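Local coordinates for uncharacterized IolB-like protein (Salmonella typhimurium LT2, PDB 2QJV) that is uncharacterized but, as a KduI/IolB-type member of the cupin superfamily, probably works as a metal-dependent sugar isomerase acting on glucuronate or a related substrate, at residues A[52-56]-A[83-87]; A[160-165]-A[232-238]. The protein carries 2 engineered substitutions. All coordinates share one frame; numbering follows the deposited sequence.

Contact 1 of 2, residues A[52-56]-A[83-87]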
loop_
_atom_site.group_PDB
_atom_site.type_symbol
_atom_site.label_atom_id
_atom_site.label_comp_id
_atom_site.label_asym_id
_atom_site.label_seq_id
_atom_site.Cartn_x
_atom_site.Cartn_y
_atom_site.Cartn_z
ATOM N N CYS A 52 9.631 32.685 -11.790
ATOM C CA CYS A 52 9.656 32.714 -13.232
ATOM C C CYS A 52 8.204 32.414 -13.658
ATOM O O CYS A 52 7.663 31.346 -13.424
ATOM C CB CYS A 52 10.658 31.718 -13.846
ATOM S SG CYS A 52 10.770 31.829 -15.656
ATOM N N LEU A 53 7.574 33.445 -14.197
ATOM C CA LEU A 53 6.206 33.420 -14.679
ATOM C C LEU A 53 6.280 32.958 -16.095
ATOM O O LEU A 53 6.836 33.670 -16.938
ATOM C CB LEU A 53 5.600 34.812 -14.652
ATOM C CG LEU A 53 5.039 35.392 -13.334
ATOM C CD1 LEU A 53 5.862 34.994 -12.144
ATOM C CD2 LEU A 53 4.888 36.917 -13.473
ATOM N N VAL A 54 5.759 31.781 -16.372
ATOM C CA VAL A 54 5.775 31.216 -17.723
ATOM C C VAL A 54 4.350 31.273 -18.293
ATOM O O VAL A 54 3.391 30.775 -17.673
ATOM C CB VAL A 54 6.334 29.792 -17.771
ATOM C CG1 VAL A 54 6.288 29.247 -19.245
ATOM C CG2 VAL A 54 7.771 29.725 -17.171
ATOM N N LEU A 55 4.213 31.953 -19.445
ATOM C CA LEU A 55 2.926 32.011 -20.172
ATOM C C LEU A 55 2.851 30.756 -21.047
ATOM O O LEU A 55 3.448 30.674 -22.136
ATOM C CB LEU A 55 2.760 33.315 -20.975
ATOM C CG LEU A 55 2.492 34.640 -20.214
ATOM C CD1 LEU A 55 3.583 35.027 -19.216
ATOM C CD2 LEU A 55 2.269 35.823 -21.204
ATOM N N VAL A 56 2.194 29.742 -20.501
ATOM C CA VAL A 56 2.068 28.437 -21.160
ATOM C C VAL A 56 1.170 28.570 -22.426
ATOM O O VAL A 56 1.428 27.978 -23.475
ATOM C CB VAL A 56 1.549 27.297 -20.199
ATOM C CG1 VAL A 56 1.451 25.960 -21.002
ATOM C CG2 VAL A 56 2.393 27.153 -18.869
ATOM N N PRO A 83 8.639 29.174 -28.679
ATOM C CA PRO A 83 8.944 29.451 -27.278
ATOM C C PRO A 83 7.928 30.340 -26.524
ATOM O O PRO A 83 7.311 31.226 -27.111
ATOM C CB PRO A 83 10.328 30.129 -27.348
ATOM C CG PRO A 83 10.917 29.672 -28.634
ATOM C CD PRO A 83 9.755 29.578 -29.568
ATOM N N ALA A 84 7.758 30.033 -25.245
ATOM C CA ALA A 84 6.932 30.830 -24.349
ATOM C C ALA A 84 7.604 32.185 -24.067
ATOM O O ALA A 84 8.830 32.354 -24.239
ATOM C CB ALA A 84 6.720 30.101 -23.043
ATOM N N TYR A 85 6.758 33.152 -23.714
ATOM C CA TYR A 85 7.186 34.352 -23.038
ATOM C C TYR A 85 7.164 34.036 -21.531
ATOM O O TYR A 85 6.256 33.353 -21.035
ATOM C CB TYR A 85 6.272 35.555 -23.294
ATOM C CG TYR A 85 6.449 36.192 -24.637
ATOM C CD1 TYR A 85 5.995 35.563 -25.801
ATOM C CD2 TYR A 85 7.026 37.453 -24.752
ATOM C CE1 TYR A 85 6.142 36.182 -27.053
ATOM C CE2 TYR A 85 7.155 38.080 -25.974
ATOM C CZ TYR A 85 6.717 37.440 -27.125
ATOM O OH TYR A 85 6.902 38.068 -28.334
ATOM N N SER A 86 8.151 34.574 -20.817
ATOM C CA SER A 86 8.263 34.432 -19.382
ATOM C C SER A 86 8.761 35.743 -18.775
ATOM O O SER A 86 9.351 36.586 -19.460
ATOM C CB SER A 86 9.240 33.296 -18.994
ATOM O OG SER A 86 8.894 32.110 -19.687
ATOM N N VAL A 87 8.502 35.919 -17.482
ATOM C CA VAL A 87 9.015 37.067 -16.728
ATOM C C VAL A 87 9.716 36.563 -15.466
ATOM O O VAL A 87 9.120 35.797 -14.681
ATOM C CB VAL A 87 7.932 38.083 -16.333
ATOM C CG1 VAL A 87 8.573 39.202 -15.439
ATOM C CG2 VAL A 87 7.253 38.615 -17.589
#
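The carbonyl oxygen Leu53 O receives a true hydrogen bond from the neighbouring strand, Val87 N donating at 2.9 Å in the carbonyl plane; Ser86 CA adds a weak, bent CA-H...O contact, also 2.9 Å from Leu53 O. The return bond, Leu53 N to Val87 O, is nearly straight at 171°, making Leu53 and Val87 an antiparallel hydrogen-bonded pair. One step on, Val54 faces Ser86 as a non-hydrogen-bonded pair. Then Leu55 N donates to Tyr85 O at 2.9 Å, approaching almost straight in line with the carbonyl bond.

Val54 and Ser86 share a face of the sheet. With OG beside its own backbone N (chi1 -51°), Ser86 brings its hydroxyl against the Val54 methyls, OG to CG2 3.6 Å. Val54 CG1 also rests on Ala84 CB, and the Val54 side chain meets Leu242 of strand 238-246. Leu53 and Val87 occupy the other face, where Leu53 packs on Leu44 and Val107 and Val87 on Ile72. At the end, Ala84 CB sits 3.4 Å from Leu55 O. On its far edge, strand 49-55 bonds to strand 104-111, through Cys52 to Cys108 and Val54 to Ala106, which places it inside the N-terminal sheet of this cupin protein.

Every hydrogen bond across this pair joins backbone atoms, so the side chains contribute mainly apolar packing to the two faces.

Contact 2 of 2, residues A[160-165]-A[232-238]. Engineered in segment 160-165: Ala162 (natural residue Glu), Ala164 (natural residue Asp).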
loop_
_atom_site.group_PDB
_atom_site.type_symbol
_atom_site.label_atom_id
_atom_site.label_comp_id
_atom_site.label_asym_id
_atom_site.label_seq_id
_atom_site.Cartn_x
_atom_site.Cartn_y
_atom_site.Cartn_z
ATOM N N THR A 160 7.786 15.998 -26.758
ATOM C CA THR A 160 8.063 14.610 -27.071
ATOM C C THR A 160 6.925 14.093 -27.953
ATOM O O THR A 160 5.810 13.921 -27.500
ATOM C CB THR A 160 8.261 13.747 -25.793
ATOM O OG1 THR A 160 9.158 14.410 -24.886
ATOM C CG2 THR A 160 8.817 12.302 -26.156
ATOM N N ASN A 161 7.232 13.809 -29.202
ATOM C CA ASN A 161 6.200 13.287 -30.122
ATOM C C ASN A 161 5.794 11.856 -29.779
ATOM O O ASN A 161 6.587 11.089 -29.194
ATOM C CB ASN A 161 6.648 13.480 -31.565
ATOM C CG ASN A 161 6.743 14.958 -31.940
ATOM O OD1 ASN A 161 6.237 15.853 -31.232
ATOM N ND2 ASN A 161 7.368 15.214 -33.047
ATOM N N ALA A 162 4.521 11.550 -30.051
ATOM C CA ALA A 162 3.902 10.264 -29.700
ATOM C C ALA A 162 4.781 9.099 -30.166
ATOM O O ALA A 162 5.139 9.025 -31.350
ATOM C CB ALA A 162 2.488 10.155 -30.286
ATOM N N GLY A 163 5.088 8.226 -29.199
ATOM C CA GLY A 163 5.943 7.062 -29.409
ATOM C C GLY A 163 7.280 7.202 -28.686
ATOM O O GLY A 163 7.670 6.283 -27.903
ATOM N N ALA A 164 7.896 8.398 -28.847
ATOM C CA ALA A 164 9.237 8.681 -28.355
ATOM C C ALA A 164 9.334 8.665 -26.828
ATOM O O ALA A 164 8.356 8.893 -26.080
ATOM C CB ALA A 164 9.739 10.048 -28.892
ATOM N N THR A 165 10.566 8.448 -26.376
ATOM C CA THR A 165 10.929 8.449 -24.958
ATOM C C THR A 165 11.788 9.696 -24.665
ATOM O O THR A 165 12.702 9.986 -25.423
ATOM C CB THR A 165 11.725 7.177 -24.580
ATOM O OG1 THR A 165 11.196 6.046 -25.273
ATOM C CG2 THR A 165 11.705 6.954 -23.049
ATOM N N ALA A 232 7.707 7.842 -21.061
ATOM C CA ALA A 232 7.336 7.025 -22.226
ATOM C C ALA A 232 5.983 7.507 -22.766
ATOM O O ALA A 232 4.958 7.424 -22.090
ATOM C CB ALA A 232 7.314 5.505 -21.914
ATOM N N THR A 233 5.994 8.032 -23.981
ATOM C CA THR A 233 4.775 8.491 -24.630
ATOM C C THR A 233 4.077 7.322 -25.377
ATOM O O THR A 233 4.670 6.296 -25.685
ATOM C CB THR A 233 5.020 9.728 -25.594
ATOM O OG1 THR A 233 5.763 9.309 -26.715
ATOM C CG2 THR A 233 5.740 10.887 -24.886
ATOM N N ILE A 234 2.807 7.562 -25.698
ATOM C CA ILE A 234 1.854 6.628 -26.259
ATOM C C ILE A 234 1.425 7.059 -27.661
ATOM O O ILE A 234 1.101 8.233 -27.870
ATOM C CB ILE A 234 0.598 6.608 -25.276
ATOM C CG1 ILE A 234 1.016 6.057 -23.891
ATOM C CG2 ILE A 234 -0.576 5.861 -25.813
ATOM C CD1 ILE A 234 1.556 4.668 -23.891
ATOM N N ALA A 235 1.455 6.125 -28.607
ATOM C CA ALA A 235 1.015 6.356 -29.992
ATOM C C ALA A 235 -0.316 7.138 -30.039
ATOM O O ALA A 235 -1.293 6.781 -29.366
ATOM C CB ALA A 235 0.895 5.049 -30.768
ATOM N N GLY A 236 -0.347 8.194 -30.853
ATOM C CA GLY A 236 -1.529 9.045 -30.989
ATOM C C GLY A 236 -1.557 10.278 -30.121
ATOM O O GLY A 236 -2.262 11.239 -30.437
ATOM N N TYR A 237 -0.770 10.289 -29.045
ATOM C CA TYR A 237 -0.739 11.413 -28.106
ATOM C C TYR A 237 0.619 12.068 -27.930
ATOM O O TYR A 237 1.510 11.553 -27.242
ATOM C CB TYR A 237 -1.280 10.985 -26.743
ATOM C CG TYR A 237 -2.717 10.544 -26.834
ATOM C CD1 TYR A 237 -3.730 11.478 -27.077
ATOM C CD2 TYR A 237 -3.078 9.208 -26.666
ATOM C CE1 TYR A 237 -5.045 11.090 -27.158
ATOM C CE2 TYR A 237 -4.434 8.809 -26.778
ATOM C CZ TYR A 237 -5.383 9.754 -27.025
ATOM O OH TYR A 237 -6.707 9.363 -27.105
ATOM N N ASP A 238 0.750 13.213 -28.588
ATOM C CA ASP A 238 1.929 14.064 -28.438
ATOM C C ASP A 238 1.959 14.631 -26.993
ATOM O O ASP A 238 0.919 14.886 -26.355
ATOM C CB ASP A 238 1.974 15.199 -29.468
ATOM C CG ASP A 238 2.246 14.739 -30.874
ATOM O OD1 ASP A 238 2.879 13.689 -31.120
ATOM O OD2 ASP A 238 1.796 15.473 -31.752
#
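Thr233 meets the backbone carbonyl of the engineered Ala164 with two donors: its hydroxyl OG1 gives a 2.7 Å bond to Ala164 O, in the carbonyl plane and on a lone pair, while Thr233 N reaches the same Ala164 O at 3.3 Å, tilted from that plane. Placing OG1 between the backbone N and the carbonyl carbon (chi1 69°) lets one residue deliver both. Gly163 N adds a weak, bent bond to Thr233 OG1. The Thr233 methyl, beside its own backbone N, touches Thr160, CG2 to CG2 3.6 Å.

Nearer the start of the loop, Ala162 N bonds to Asp238 OD1 at 2.9 Å and 170°, using the carboxylate's anti lone pair. The Asn161 side chain crosses that carboxylate at a slant, the planes 39° apart. Both segments pass between two sheets of the C-terminal cupin half, from strand 154-160 to 165-166 and from 231-233 to 238-246; Thr165 and Ala232 form a single antiparallel non-hydrogen-bonded pair. Ala162, also engineered, sets its CB over the type II turn Ile234-Tyr237, 3.4 Å from Ile234 O. Gly236 takes the positive phi usual for the third residue of such a turn.

Ala164 N bonds back to Asn161 O at 3.0 Å, closing a tight turn that probably helps present Gly163 N to Thr233. Beyond, Thr160 OG1 bonds to Ser166 OG. Ala235 N of this chain bonds to Thr165 OG1 of the second subunit, whose His260 and Trp262 reach Tyr237 OH.

In the fold
Contacts 1 and 2 follow one another along the chain, both within the one KduI/IolB-type fold, with centres about 24 Å apart and nearest atoms about 12 Å apart. Strand 238-246 is the bridge between them: it begins at Asp238 of contact 2, and further along Leu242 packs on Val54 and Val56 of contact 1. Contact 1 is the more central, about 10 Å from the chain centre against 18 Å, and touches no other subunit, whereas contact 2 joins the interface with a second copy. The side chain of Thr160 lies about 12 Å from a bound nickel ion, probably that held by His171, His173, Glu186 and His229; another nickel site, at His91 and His92, follows strand 86-89 of contact 1.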